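Local coordinates for protein Agap007691-pb (Anopheles gambiae, PDB 5C98) that is a serpin of unknown function, possibly an inhibitor of serine-type endopeptidases, at residues A19-F24 with S42-R47; E27-C32 with V369-K374; T124-D129 with A137-S142; T131-S136 with D159-P164. One frame throughout, in Å; residues are numbered along the deposited sequence. Where two conformers were deposited one is given.

Interaction 1 of 4, residues A19-F24 with S42-R47; sequences AANNKF and SPYHVR
The packing of the N-terminal helix of a serpin on the first turn of helix 43-51 is illustrated here by N21 and F24, which meet Y44 and P43. Across the contact the two helix segments run at 115°, with axes 9.9 Å apart at their closest. N21 reaches over with CG anti to its backbone N (chi1 173°), which carries the amide out to the side of Y44. There N21 OD1 lies 3.3 Å from Y44 CD1, in an oblique approach with the amide and ring planes 51° apart. The same oxygen accepts from a water at 2.9 Å, and that water in turn accepts from R47 NH1, also at 2.9 Å, lying in the guanidinium plane. The other end of the amide is held too, because N21 ND2 donates to N365 OD1 and V366 O; together these bonds fix how the group is rotated. One turn on, P43 O lies at the F24 ring edge, 3.5 Å from F24 CE2. Apolar packing adds P43 CB, 3.6 Å from F24 CE2. Helix 43-51 is opened by S42, whose OG accepts from H45 N at 3.2 Å as an N-cap. S42 N also donates to Q323 of strand 320-328, a setting consistent with the serpin shutter region. Helix 289-295 covers F24 and V46, while helix 75-89 closes over Y44 and R47.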
loop_
_atom_site.group_PDB
_atom_site.type_symbol
_atom_site.label_atom_id
_atom_site.label_comp_id
_atom_site.label_asym_id
_atom_site.label_seq_id
_atom_site.Cartn_x
_atom_site.Cartn_y
_atom_site.Cartn_z
ATOM N N ALA A 19 12.629 -2.176 10.559
ATOM C CA ALA A 19 13.372 -0.945 10.333
ATOM C C ALA A 19 13.632 -0.733 8.848
ATOM O O ALA A 19 13.497 0.386 8.334
ATOM C CB ALA A 19 14.679 -0.977 11.111
ATOM N N ALA A 20 13.993 -1.797 8.139
ATOM C CA ALA A 20 14.324 -1.671 6.733
ATOM C C ALA A 20 13.068 -1.405 5.922
ATOM O O ALA A 20 13.073 -0.569 5.010
ATOM C CB ALA A 20 15.034 -2.920 6.229
ATOM N N ASN A 21 11.971 -2.054 6.289
ATOM C CA ASN A 21 10.725 -1.825 5.575
ATOM C C ASN A 21 10.239 -0.401 5.755
ATOM O O ASN A 21 9.774 0.214 4.801
ATOM C CB ASN A 21 9.628 -2.801 5.976
ATOM C CG ASN A 21 8.312 -2.421 5.351
ATOM O OD1 ASN A 21 8.169 -2.435 4.130
ATOM N ND2 ASN A 21 7.359 -2.022 6.175
ATOM N N ASN A 22 10.328 0.139 6.963
ATOM C CA ASN A 22 9.845 1.493 7.179
ATOM C C ASN A 22 10.670 2.496 6.390
ATOM O O ASN A 22 10.103 3.430 5.813
ATOM C CB ASN A 22 9.793 1.834 8.672
ATOM C CG ASN A 22 8.649 1.138 9.366
ATOM O OD1 ASN A 22 7.759 0.594 8.704
ATOM N ND2 ASN A 22 8.655 1.153 10.698
ATOM N N LYS A 23 11.996 2.325 6.350
ATOM C CA LYS A 23 12.843 3.229 5.573
ATOM C C LYS A 23 12.486 3.158 4.090
ATOM O O LYS A 23 12.337 4.187 3.421
ATOM C CB LYS A 23 14.328 2.904 5.776
ATOM C CG LYS A 23 15.284 3.835 5.036
ATOM C CD LYS A 23 16.744 3.488 5.314
ATOM C CE LYS A 23 17.693 4.433 4.601
ATOM N NZ LYS A 23 17.859 4.072 3.169
ATOM N N PHE A 24 12.356 1.942 3.558
ATOM C CA PHE A 24 11.991 1.774 2.149
ATOM C C PHE A 24 10.594 2.328 1.869
ATOM O O PHE A 24 10.363 2.983 0.851
ATOM C CB PHE A 24 12.102 0.294 1.788
ATOM C CG PHE A 24 11.463 -0.075 0.496
ATOM C CD1 PHE A 24 12.022 0.282 -0.716
ATOM C CD2 PHE A 24 10.283 -0.802 0.489
ATOM C CE1 PHE A 24 11.375 -0.066 -1.914
ATOM C CE2 PHE A 24 9.665 -1.144 -0.698
ATOM C CZ PHE A 24 10.209 -0.758 -1.889
ATOM N N SER A 42 1.260 0.227 -0.661
ATOM C CA SER A 42 1.847 -0.675 0.325
ATOM C C SER A 42 3.195 -1.125 -0.196
ATOM O O SER A 42 3.307 -2.162 -0.859
ATOM C CB SER A 42 0.933 -1.870 0.557
ATOM O OG SER A 42 1.550 -2.782 1.423
ATOM N N PRO A 43 4.238 -0.357 0.074
ATOM C CA PRO A 43 5.585 -0.805 -0.306
ATOM C C PRO A 43 5.938 -2.145 0.305
ATOM O O PRO A 43 6.689 -2.921 -0.293
ATOM C CB PRO A 43 6.471 0.343 0.191
ATOM C CG PRO A 43 5.525 1.563 0.127
ATOM C CD PRO A 43 4.242 1.018 0.604
ATOM N N TYR A 44 5.452 -2.421 1.506
ATOM C CA TYR A 44 5.725 -3.705 2.134
ATOM C C TYR A 44 5.211 -4.831 1.267
ATOM O O TYR A 44 5.909 -5.837 1.080
ATOM C CB TYR A 44 5.073 -3.753 3.516
ATOM C CG TYR A 44 5.424 -4.954 4.399
ATOM C CD1 TYR A 44 6.734 -5.399 4.505
ATOM C CD2 TYR A 44 4.460 -5.557 5.177
ATOM C CE1 TYR A 44 7.065 -6.442 5.349
ATOM C CE2 TYR A 44 4.788 -6.618 6.023
ATOM C CZ TYR A 44 6.078 -7.031 6.090
ATOM O OH TYR A 44 6.436 -8.061 6.931
ATOM N N HIS A 45 3.978 -4.712 0.738
ATOM C CA HIS A 45 3.497 -5.786 -0.117
ATOM C C HIS A 45 4.174 -5.783 -1.487
ATOM O O HIS A 45 4.306 -6.846 -2.105
ATOM C CB HIS A 45 1.999 -5.796 -0.216
ATOM C CG HIS A 45 1.476 -7.098 -0.701
ATOM N ND1 HIS A 45 0.776 -7.231 -1.875
ATOM C CD2 HIS A 45 1.556 -8.327 -0.157
ATOM C CE1 HIS A 45 0.457 -8.506 -2.041
ATOM N NE2 HIS A 45 0.930 -9.193 -1.016
ATOM N N VAL A 46 4.615 -4.621 -1.979
ATOM C CA VAL A 46 5.460 -4.597 -3.176
ATOM C C VAL A 46 6.664 -5.509 -2.959
ATOM O O VAL A 46 6.981 -6.361 -3.791
ATOM C CB VAL A 46 5.862 -3.149 -3.523
ATOM C CG1 VAL A 46 7.024 -3.087 -4.517
ATOM C CG2 VAL A 46 4.683 -2.337 -4.032
ATOM N N ARG A 47 7.345 -5.334 -1.828
ATOM C CA ARG A 47 8.491 -6.171 -1.461
ATOM C C ARG A 47 8.093 -7.638 -1.359
ATOM O O ARG A 47 8.774 -8.522 -1.910
ATOM C CB ARG A 47 9.124 -5.645 -0.157
ATOM C CG ARG A 47 10.143 -6.593 0.474
ATOM C CD ARG A 47 9.502 -7.462 1.532
ATOM N NE ARG A 47 10.496 -8.303 2.207
ATOM C CZ ARG A 47 11.273 -7.875 3.198
ATOM N NH1 ARG A 47 11.177 -6.631 3.648
ATOM N NH2 ARG A 47 12.134 -8.717 3.768
HETATM O O HOH W 1 9.967 -4.160 2.710
#

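Interaction 2 of 4, residues E27-C32 with V369-K374; sequences EYFKAC and VGNFSK
F29 and V369 show how an aromatic ring turns one face to a strand, here to V369 and the G370 main chain, and its edge to N371. The methyl V369 CG2 sits over the F29 ring, 4.1 Å from the centroid and only 19° off the normal, a CH-pi contact displaced toward the CG-CD2 side of the rim; CG2 is 4.0 Å from F29 CD2. V369 CG1 rests beside the base of the same side chain. A chi1 of -174° swings the F29 ring away from its main-chain nitrogen and down the strand, where CZ comes to 3.7 Å from G370 C; with no side chain at G370, the ring lies directly on the main chain. At its rim, CZ is also 3.7 Å from N371 OD1, which lies near the ring plane, the amide being turned 48° from the ring. That amide is steadied at its other end: N371 ND2 donates to S373 OG at 2.9 Å, close to the amide plane, and to C37 O. Strand 39-41 adds C39 and V41 to the apolar surround of F29. The result is a helix laid on a beta-sheet, in which helix 15-32 covers the paired strands 39-41 and 366-372 of the buried serpin core.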
loop_
_atom_site.group_PDB
_atom_site.type_symbol
_atom_site.label_atom_id
_atom_site.label_comp_id
_atom_site.label_asym_id
_atom_site.label_seq_id
_atom_site.Cartn_x
_atom_site.Cartn_y
_atom_site.Cartn_z
ATOM N N GLU A 27 10.713 6.123 1.565
ATOM C CA GLU A 27 11.369 6.498 0.315
ATOM C C GLU A 27 10.463 6.244 -0.878
ATOM O O GLU A 27 10.360 7.072 -1.787
ATOM C CB GLU A 27 12.655 5.692 0.146
ATOM C CG GLU A 27 13.785 6.146 1.070
ATOM C CD GLU A 27 14.950 5.187 1.098
ATOM O OE1 GLU A 27 14.765 3.989 0.771
ATOM O OE2 GLU A 27 16.058 5.635 1.471
ATOM N N TYR A 28 9.802 5.092 -0.897
ATOM C CA TYR A 28 8.894 4.770 -1.987
ATOM C C TYR A 28 7.751 5.776 -2.055
ATOM O O TYR A 28 7.378 6.243 -3.136
ATOM C CB TYR A 28 8.355 3.371 -1.733
ATOM C CG TYR A 28 7.499 2.764 -2.825
ATOM C CD1 TYR A 28 6.175 3.124 -2.995
ATOM C CD2 TYR A 28 8.003 1.761 -3.638
ATOM C CE1 TYR A 28 5.386 2.518 -3.952
ATOM C CE2 TYR A 28 7.221 1.166 -4.600
ATOM C CZ TYR A 28 5.937 1.539 -4.756
ATOM O OH TYR A 28 5.125 0.921 -5.704
ATOM N N PHE A 29 7.159 6.092 -0.909
ATOM C CA PHE A 29 6.052 7.043 -0.918
ATOM C C PHE A 29 6.492 8.408 -1.431
ATOM O O PHE A 29 5.764 9.040 -2.196
ATOM C CB PHE A 29 5.403 7.154 0.463
ATOM C CG PHE A 29 4.180 8.020 0.469
ATOM C CD1 PHE A 29 3.120 7.738 -0.369
ATOM C CD2 PHE A 29 4.098 9.138 1.259
ATOM C CE1 PHE A 29 2.003 8.540 -0.400
ATOM C CE2 PHE A 29 2.951 9.915 1.223
ATOM C CZ PHE A 29 1.936 9.601 0.391
ATOM N N LYS A 30 7.675 8.875 -1.030
ATOM C CA LYS A 30 8.173 10.147 -1.550
ATOM C C LYS A 30 8.316 10.105 -3.058
ATOM O O LYS A 30 8.144 11.126 -3.729
ATOM C CB LYS A 30 9.545 10.480 -0.941
ATOM C CG LYS A 30 9.451 10.862 0.486
ATOM C CD LYS A 30 10.809 10.983 1.160
ATOM C CE LYS A 30 10.594 10.783 2.649
ATOM N NZ LYS A 30 11.743 11.283 3.398
ATOM N N ALA A 31 8.667 8.949 -3.611
ATOM C CA ALA A 31 8.840 8.826 -5.053
ATOM C C ALA A 31 7.518 8.782 -5.796
ATOM O O ALA A 31 7.494 9.101 -6.988
ATOM C CB ALA A 31 9.626 7.550 -5.375
ATOM N N CYS A 32 6.419 8.381 -5.156
ATOM C CA CYS A 32 5.144 8.375 -5.869
ATOM C C CYS A 32 4.167 9.465 -5.442
ATOM O O CYS A 32 3.200 9.714 -6.171
ATOM C CB CYS A 32 4.494 6.986 -5.869
ATOM S SG CYS A 32 4.092 6.331 -4.295
ATOM N N VAL A 369 0.529 3.393 3.241
ATOM C CA VAL A 369 0.793 4.811 3.453
ATOM C C VAL A 369 0.114 5.587 2.339
ATOM O O VAL A 369 -0.031 5.100 1.225
ATOM C CB VAL A 369 2.325 5.039 3.512
ATOM C CG1 VAL A 369 2.991 4.570 2.246
ATOM C CG2 VAL A 369 2.646 6.481 3.803
ATOM N N GLY A 370 -0.304 6.806 2.633
ATOM C CA GLY A 370 -1.003 7.569 1.623
ATOM C C GLY A 370 -1.297 8.969 2.090
ATOM O O GLY A 370 -0.780 9.431 3.115
ATOM N N ASN A 371 -2.091 9.663 1.277
ATOM C CA ASN A 371 -2.487 11.030 1.574
ATOM C C ASN A 371 -3.894 11.263 1.069
ATOM O O ASN A 371 -4.354 10.602 0.134
ATOM C CB ASN A 371 -1.526 12.040 0.947
ATOM C CG ASN A 371 -1.604 12.066 -0.555
ATOM O OD1 ASN A 371 -1.028 11.222 -1.218
ATOM N ND2 ASN A 371 -2.288 13.064 -1.106
ATOM N N PHE A 372 -4.580 12.199 1.723
ATOM C CA PHE A 372 -5.898 12.656 1.335
ATOM C C PHE A 372 -5.820 14.160 1.136
ATOM O O PHE A 372 -5.680 14.927 2.096
ATOM C CB PHE A 372 -6.936 12.259 2.387
ATOM C CG PHE A 372 -8.328 12.558 1.965
ATOM C CD1 PHE A 372 -8.916 11.795 0.997
ATOM C CD2 PHE A 372 -9.019 13.645 2.477
ATOM C CE1 PHE A 372 -10.205 12.077 0.542
ATOM C CE2 PHE A 372 -10.314 13.925 2.033
ATOM C CZ PHE A 372 -10.885 13.167 1.080
ATOM N N SER A 373 -5.896 14.576 -0.134
ATOM C CA SER A 373 -5.683 15.949 -0.552
ATOM C C SER A 373 -6.694 16.464 -1.559
ATOM O O SER A 373 -6.861 17.683 -1.643
ATOM C CB SER A 373 -4.310 16.078 -1.192
ATOM O OG SER A 373 -3.335 15.660 -0.273
ATOM N N LYS A 374 -7.321 15.598 -2.364
ATOM C CA LYS A 374 -8.041 15.970 -3.572
ATOM C C LYS A 374 -9.523 15.653 -3.431
ATOM O O LYS A 374 -9.903 14.593 -2.899
ATOM C CB LYS A 374 -7.458 15.191 -4.761
ATOM C CG LYS A 374 -8.138 15.529 -6.089
ATOM C CD LYS A 374 -7.615 14.720 -7.258
ATOM C CE LYS A 374 -8.386 15.033 -8.526
ATOM N NZ LYS A 374 -7.967 14.155 -9.645
#

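Interaction 3 of 4, residues T124-D129 with A137-S142; sequences TVEPVD and ALAVNS
A139 and E126 meet methyl to carboxylate, a small example of how a small residue at the contact point lets a helix turn come close to an edge strand. A139 CB is 3.5 Å from E126 OE2, and at nearly the same distance from CD and OE1, so the methyl lies over the flat of the carboxylate and not at an oxygen's outer rim. V128 completes this first shell, its CG1 reaching the same methyl at 3.9 Å. A single water then joins the polar atoms: it donates to E126 OE1 at 2.7 Å and to A139 O at 2.8 Å, tying the acid to the helix backbone although no direct hydrogen bond spans the two segments. What positions E126 is its own extended chain, which a chi1 of -173° sends out toward the A139 methyl, together with the main chain beneath it, which bonds to V101 and V103. Behind A139 the helix is regular: L138 O accepts from S142 N at 2.8 Å. Further out, strand 124-128 pairs in parallel with strand 95-104, whose L102 lies against both V128 and V140. Helix 133-146 thus crosses over this part of the main serpin sheet, as helix F does in the family, while V125 packs on helix 111-119.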
loop_
_atom_site.group_PDB
_atom_site.type_symbol
_atom_site.label_atom_id
_atom_site.label_comp_id
_atom_site.label_asym_id
_atom_site.label_seq_id
_atom_site.Cartn_x
_atom_site.Cartn_y
_atom_site.Cartn_z
ATOM N N THR A 124 -1.650 -16.749 -6.299
ATOM C CA THR A 124 -2.400 -17.420 -7.349
ATOM C C THR A 124 -1.807 -17.029 -8.695
ATOM O O THR A 124 -1.563 -15.847 -8.956
ATOM C CB THR A 124 -3.892 -17.066 -7.266
ATOM O OG1 THR A 124 -4.455 -17.664 -6.079
ATOM C CG2 THR A 124 -4.638 -17.641 -8.453
ATOM N N VAL A 125 -1.516 -18.028 -9.511
ATOM C CA VAL A 125 -1.030 -17.837 -10.874
ATOM C C VAL A 125 -2.125 -18.297 -11.817
ATOM O O VAL A 125 -2.636 -19.419 -11.685
ATOM C CB VAL A 125 0.256 -18.645 -11.120
ATOM C CG1 VAL A 125 0.751 -18.472 -12.541
ATOM C CG2 VAL A 125 1.340 -18.249 -10.145
ATOM N N GLU A 126 -2.480 -17.455 -12.782
ATOM C CA GLU A 126 -3.430 -17.842 -13.817
ATOM C C GLU A 126 -2.791 -17.734 -15.194
ATOM O O GLU A 126 -2.329 -16.643 -15.575
ATOM C CB GLU A 126 -4.688 -16.987 -13.768
ATOM C CG GLU A 126 -5.752 -17.501 -14.723
ATOM C CD GLU A 126 -7.146 -16.972 -14.432
ATOM O OE1 GLU A 126 -7.405 -16.555 -13.279
ATOM O OE2 GLU A 126 -7.989 -16.984 -15.359
ATOM N N PRO A 127 -2.719 -18.828 -15.959
ATOM C CA PRO A 127 -2.316 -18.716 -17.369
ATOM C C PRO A 127 -3.438 -18.099 -18.184
ATOM O O PRO A 127 -4.594 -18.507 -18.081
ATOM C CB PRO A 127 -2.070 -20.167 -17.789
ATOM C CG PRO A 127 -2.122 -20.975 -16.555
ATOM C CD PRO A 127 -2.951 -20.226 -15.577
ATOM N N VAL A 128 -3.086 -17.123 -19.017
ATOM C CA VAL A 128 -4.058 -16.450 -19.867
ATOM C C VAL A 128 -3.411 -16.174 -21.216
ATOM O O VAL A 128 -2.192 -16.281 -21.393
ATOM C CB VAL A 128 -4.566 -15.128 -19.256
ATOM C CG1 VAL A 128 -5.300 -15.369 -17.941
ATOM C CG2 VAL A 128 -3.420 -14.132 -19.102
ATOM N N ASP A 129 -4.250 -15.780 -22.162
ATOM C CA ASP A 129 -3.765 -15.304 -23.449
ATOM C C ASP A 129 -3.384 -13.842 -23.271
ATOM O O ASP A 129 -4.225 -12.957 -23.412
ATOM C CB ASP A 129 -4.861 -15.473 -24.489
ATOM C CG ASP A 129 -4.482 -14.913 -25.831
ATOM O OD1 ASP A 129 -3.295 -14.536 -26.010
ATOM O OD2 ASP A 129 -5.360 -14.884 -26.716
ATOM N N ALA A 137 -7.388 -8.950 -18.509
ATOM C CA ALA A 137 -7.905 -8.061 -17.473
ATOM C C ALA A 137 -9.020 -8.722 -16.669
ATOM O O ALA A 137 -9.110 -8.528 -15.446
ATOM C CB ALA A 137 -8.369 -6.740 -18.085
ATOM N N LEU A 138 -9.858 -9.531 -17.327
ATOM C CA LEU A 138 -10.950 -10.178 -16.615
ATOM C C LEU A 138 -10.429 -11.149 -15.561
ATOM O O LEU A 138 -11.003 -11.254 -14.471
ATOM C CB LEU A 138 -11.872 -10.898 -17.599
ATOM C CG LEU A 138 -13.114 -11.506 -16.939
ATOM C CD1 LEU A 138 -13.960 -10.438 -16.284
ATOM C CD2 LEU A 138 -13.934 -12.282 -17.964
ATOM N N ALA A 139 -9.347 -11.860 -15.853
ATOM C CA ALA A 139 -8.801 -12.775 -14.859
ATOM C C ALA A 139 -8.396 -12.026 -13.603
ATOM O O ALA A 139 -8.677 -12.468 -12.482
ATOM C CB ALA A 139 -7.612 -13.537 -15.453
ATOM N N VAL A 140 -7.738 -10.877 -13.765
ATOM C CA VAL A 140 -7.310 -10.095 -12.613
ATOM C C VAL A 140 -8.517 -9.546 -11.867
ATOM O O VAL A 140 -8.638 -9.683 -10.640
ATOM C CB VAL A 140 -6.383 -8.948 -13.061
ATOM C CG1 VAL A 140 -5.938 -8.113 -11.840
ATOM C CG2 VAL A 140 -5.171 -9.513 -13.814
ATOM N N ASN A 141 -9.415 -8.896 -12.590
ATOM C CA ASN A 141 -10.538 -8.228 -11.933
ATOM C C ASN A 141 -11.441 -9.229 -11.226
ATOM O O ASN A 141 -11.921 -8.948 -10.119
ATOM C CB ASN A 141 -11.322 -7.391 -12.933
ATOM C CG ASN A 141 -10.553 -6.174 -13.384
ATOM O OD1 ASN A 141 -9.743 -5.630 -12.628
ATOM N ND2 ASN A 141 -10.770 -5.759 -14.625
ATOM N N SER A 142 -11.674 -10.404 -11.837
ATOM C CA SER A 142 -12.526 -11.398 -11.195
ATOM C C SER A 142 -11.871 -11.970 -9.943
ATOM O O SER A 142 -12.564 -12.217 -8.945
ATOM C CB SER A 142 -12.940 -12.491 -12.186
ATOM O OG SER A 142 -11.847 -13.277 -12.613
HETATM O O HOH W 2 -9.446 -15.121 -12.128
#

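Interaction 4 of 4, residues T131-S136 with D159-P164; sequences TDDIPS and DVFSLP
V160 packs a methyl group against D133 and S136 in a contact between the start of helix 133-146 and the chain that returns past it, a case of one methyl serving two residues of a helical turn. V160 CG2 is in van der Waals contact with D133 O at 3.7 Å; its apolar neighbours are S136 CB, at 3.9 Å, and D133 CB, slightly farther off. It occupies the position between its own backbone N and carbonyl carbon, and this turns it toward the helix. The backbones draw together just beyond, where the CA atoms of D133 and F161 are 5.1 Å apart. A second kind of contact sets a carboxylate beside a ring. A chi1 of 57° tucks the D133 carboxylate back over its own main chain, bringing OD2 to 3.6 Å from F161 CD1. OD2 approaches the ring obliquely, and the two planes are 54° apart. Hydrogen bonding across the contact is left to water: one molecule donates to T131 O at 3.1 Å and to S162 O at 2.8 Å, linking the two chain segments through their carbonyls. Within segment 131-136, D132 is the N-cap; its OD1 accepts from I134 N in a straight but weak bond of 3.3 Å. Inward, V160 rests on M170 and F172 of strand 169-177 and on I155, while D159 forms a salt bridge with K286 of strand 270-287. V160 is thus wedged between the first turn of helix 133-146 and strand 169-177, while the chain beyond it runs along the surface toward that strand.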
loop_
_atom_site.group_PDB
_atom_site.type_symbol
_atom_site.label_atom_id
_atom_site.label_comp_id
_atom_site.label_asym_id
_atom_site.label_seq_id
_atom_site.Cartn_x
_atom_site.Cartn_y
_atom_site.Cartn_z
ATOM N N THR A 131 -1.727 -12.036 -25.263
ATOM C CA THR A 131 -1.922 -11.267 -26.485
ATOM C C THR A 131 -3.307 -10.628 -26.559
ATOM O O THR A 131 -3.555 -9.825 -27.471
ATOM C CB THR A 131 -1.705 -12.128 -27.736
ATOM O OG1 THR A 131 -2.884 -12.891 -28.012
ATOM C CG2 THR A 131 -0.509 -13.053 -27.583
ATOM N N ASP A 132 -4.206 -10.947 -25.623
ATOM C CA ASP A 132 -5.596 -10.490 -25.646
ATOM C C ASP A 132 -5.907 -9.778 -24.334
ATOM O O ASP A 132 -6.032 -10.420 -23.286
ATOM C CB ASP A 132 -6.542 -11.670 -25.860
ATOM C CG ASP A 132 -7.958 -11.229 -26.196
ATOM O OD1 ASP A 132 -8.259 -10.017 -26.095
ATOM O OD2 ASP A 132 -8.779 -12.098 -26.543
ATOM N N ASP A 133 -6.031 -8.452 -24.387
ATOM C CA ASP A 133 -6.209 -7.708 -23.148
ATOM C C ASP A 133 -7.543 -7.987 -22.457
ATOM O O ASP A 133 -7.631 -7.766 -21.245
ATOM C CB ASP A 133 -5.989 -6.205 -23.353
ATOM C CG ASP A 133 -6.885 -5.607 -24.412
ATOM O OD1 ASP A 133 -7.792 -6.300 -24.916
ATOM O OD2 ASP A 133 -6.678 -4.422 -24.729
ATOM N N ILE A 134 -8.555 -8.494 -23.158
ATOM C CA ILE A 134 -9.888 -8.623 -22.556
ATOM C C ILE A 134 -9.897 -9.762 -21.535
ATOM O O ILE A 134 -10.258 -9.542 -20.366
ATOM C CB ILE A 134 -10.974 -8.789 -23.632
ATOM C CG1 ILE A 134 -11.062 -7.519 -24.496
ATOM C CG2 ILE A 134 -12.331 -9.114 -23.003
ATOM C CD1 ILE A 134 -11.686 -6.329 -23.809
ATOM N N PRO A 135 -9.514 -10.982 -21.908
ATOM C CA PRO A 135 -9.478 -12.057 -20.903
ATOM C C PRO A 135 -8.407 -11.848 -19.868
ATOM O O PRO A 135 -8.562 -12.273 -18.714
ATOM C CB PRO A 135 -9.215 -13.325 -21.731
ATOM C CG PRO A 135 -8.596 -12.822 -23.005
ATOM C CD PRO A 135 -9.278 -11.502 -23.267
ATOM N N SER A 136 -7.308 -11.209 -20.249
ATOM C CA SER A 136 -6.240 -10.954 -19.296
ATOM C C SER A 136 -6.718 -10.044 -18.167
ATOM O O SER A 136 -6.529 -10.345 -16.979
ATOM C CB SER A 136 -5.044 -10.342 -20.034
ATOM O OG SER A 136 -4.462 -11.263 -20.943
ATOM N N ASP A 159 -3.942 -1.687 -18.824
ATOM C CA ASP A 159 -2.854 -2.000 -17.908
ATOM C C ASP A 159 -2.161 -3.301 -18.274
ATOM O O ASP A 159 -1.018 -3.528 -17.851
ATOM C CB ASP A 159 -3.382 -2.085 -16.469
ATOM C CG ASP A 159 -3.917 -0.764 -15.963
ATOM O OD1 ASP A 159 -3.182 0.239 -16.048
ATOM O OD2 ASP A 159 -5.081 -0.717 -15.498
ATOM N N VAL A 160 -2.827 -4.182 -19.020
ATOM C CA VAL A 160 -2.248 -5.465 -19.403
ATOM C C VAL A 160 -1.975 -5.551 -20.893
ATOM O O VAL A 160 -1.434 -6.562 -21.354
ATOM C CB VAL A 160 -3.117 -6.653 -18.947
ATOM C CG1 VAL A 160 -3.157 -6.740 -17.423
ATOM C CG2 VAL A 160 -4.517 -6.556 -19.547
ATOM N N PHE A 161 -2.301 -4.515 -21.655
ATOM C CA PHE A 161 -2.195 -4.569 -23.103
ATOM C C PHE A 161 -0.745 -4.485 -23.570
ATOM O O PHE A 161 0.077 -3.770 -22.988
ATOM C CB PHE A 161 -2.943 -3.391 -23.715
ATOM C CG PHE A 161 -2.664 -3.228 -25.168
ATOM C CD1 PHE A 161 -3.356 -3.985 -26.091
ATOM C CD2 PHE A 161 -1.663 -2.376 -25.606
ATOM C CE1 PHE A 161 -3.072 -3.885 -27.431
ATOM C CE2 PHE A 161 -1.384 -2.269 -26.953
ATOM C CZ PHE A 161 -2.088 -3.026 -27.864
ATOM N N SER A 162 -0.442 -5.200 -24.660
ATOM C CA SER A 162 0.836 -5.052 -25.348
ATOM C C SER A 162 0.667 -5.397 -26.818
ATOM O O SER A 162 -0.131 -6.261 -27.170
ATOM C CB SER A 162 1.931 -5.960 -24.744
ATOM O OG SER A 162 1.535 -7.334 -24.634
ATOM N N LEU A 163 1.418 -4.698 -27.670
ATOM C CA LEU A 163 1.569 -5.131 -29.051
ATOM C C LEU A 163 2.641 -6.211 -29.110
ATOM O O LEU A 163 3.427 -6.360 -28.171
ATOM C CB LEU A 163 1.998 -3.957 -29.923
ATOM C CG LEU A 163 0.921 -2.933 -30.251
ATOM C CD1 LEU A 163 1.534 -1.649 -30.837
ATOM C CD2 LEU A 163 -0.093 -3.526 -31.246
ATOM N N PRO A 164 2.692 -6.998 -30.204
ATOM C CA PRO A 164 3.726 -8.043 -30.318
ATOM C C PRO A 164 5.116 -7.418 -30.283
ATOM O O PRO A 164 5.269 -6.329 -30.828
ATOM C CB PRO A 164 3.468 -8.659 -31.701
ATOM C CG PRO A 164 2.042 -8.341 -31.997
ATOM C CD PRO A 164 1.755 -7.027 -31.339
HETATM O O HOH W 3 -1.871 -7.594 -28.886
#

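From the N terminus, helix 15-32 enters interaction 1 and then interaction 2. Interaction 1 closes a short loop through strand 39-41 at helix 43-51, whereas interaction 2 waits for strand 366-372, close to the C terminus; the two therefore cross, and they touch where P43 and V46 pack on Y28. Within the long span enclosed by interaction 2 lie interactions 3 and 4. These cross each other in turn, share helix 133-146 and meet around V128, S136 and V160. Interaction 1 packs helix 15-32 on helix 43-51, and interaction 2 joins it to the strand near the C terminus; the other two fasten the helix over the main sheet to an edge strand and its return segment.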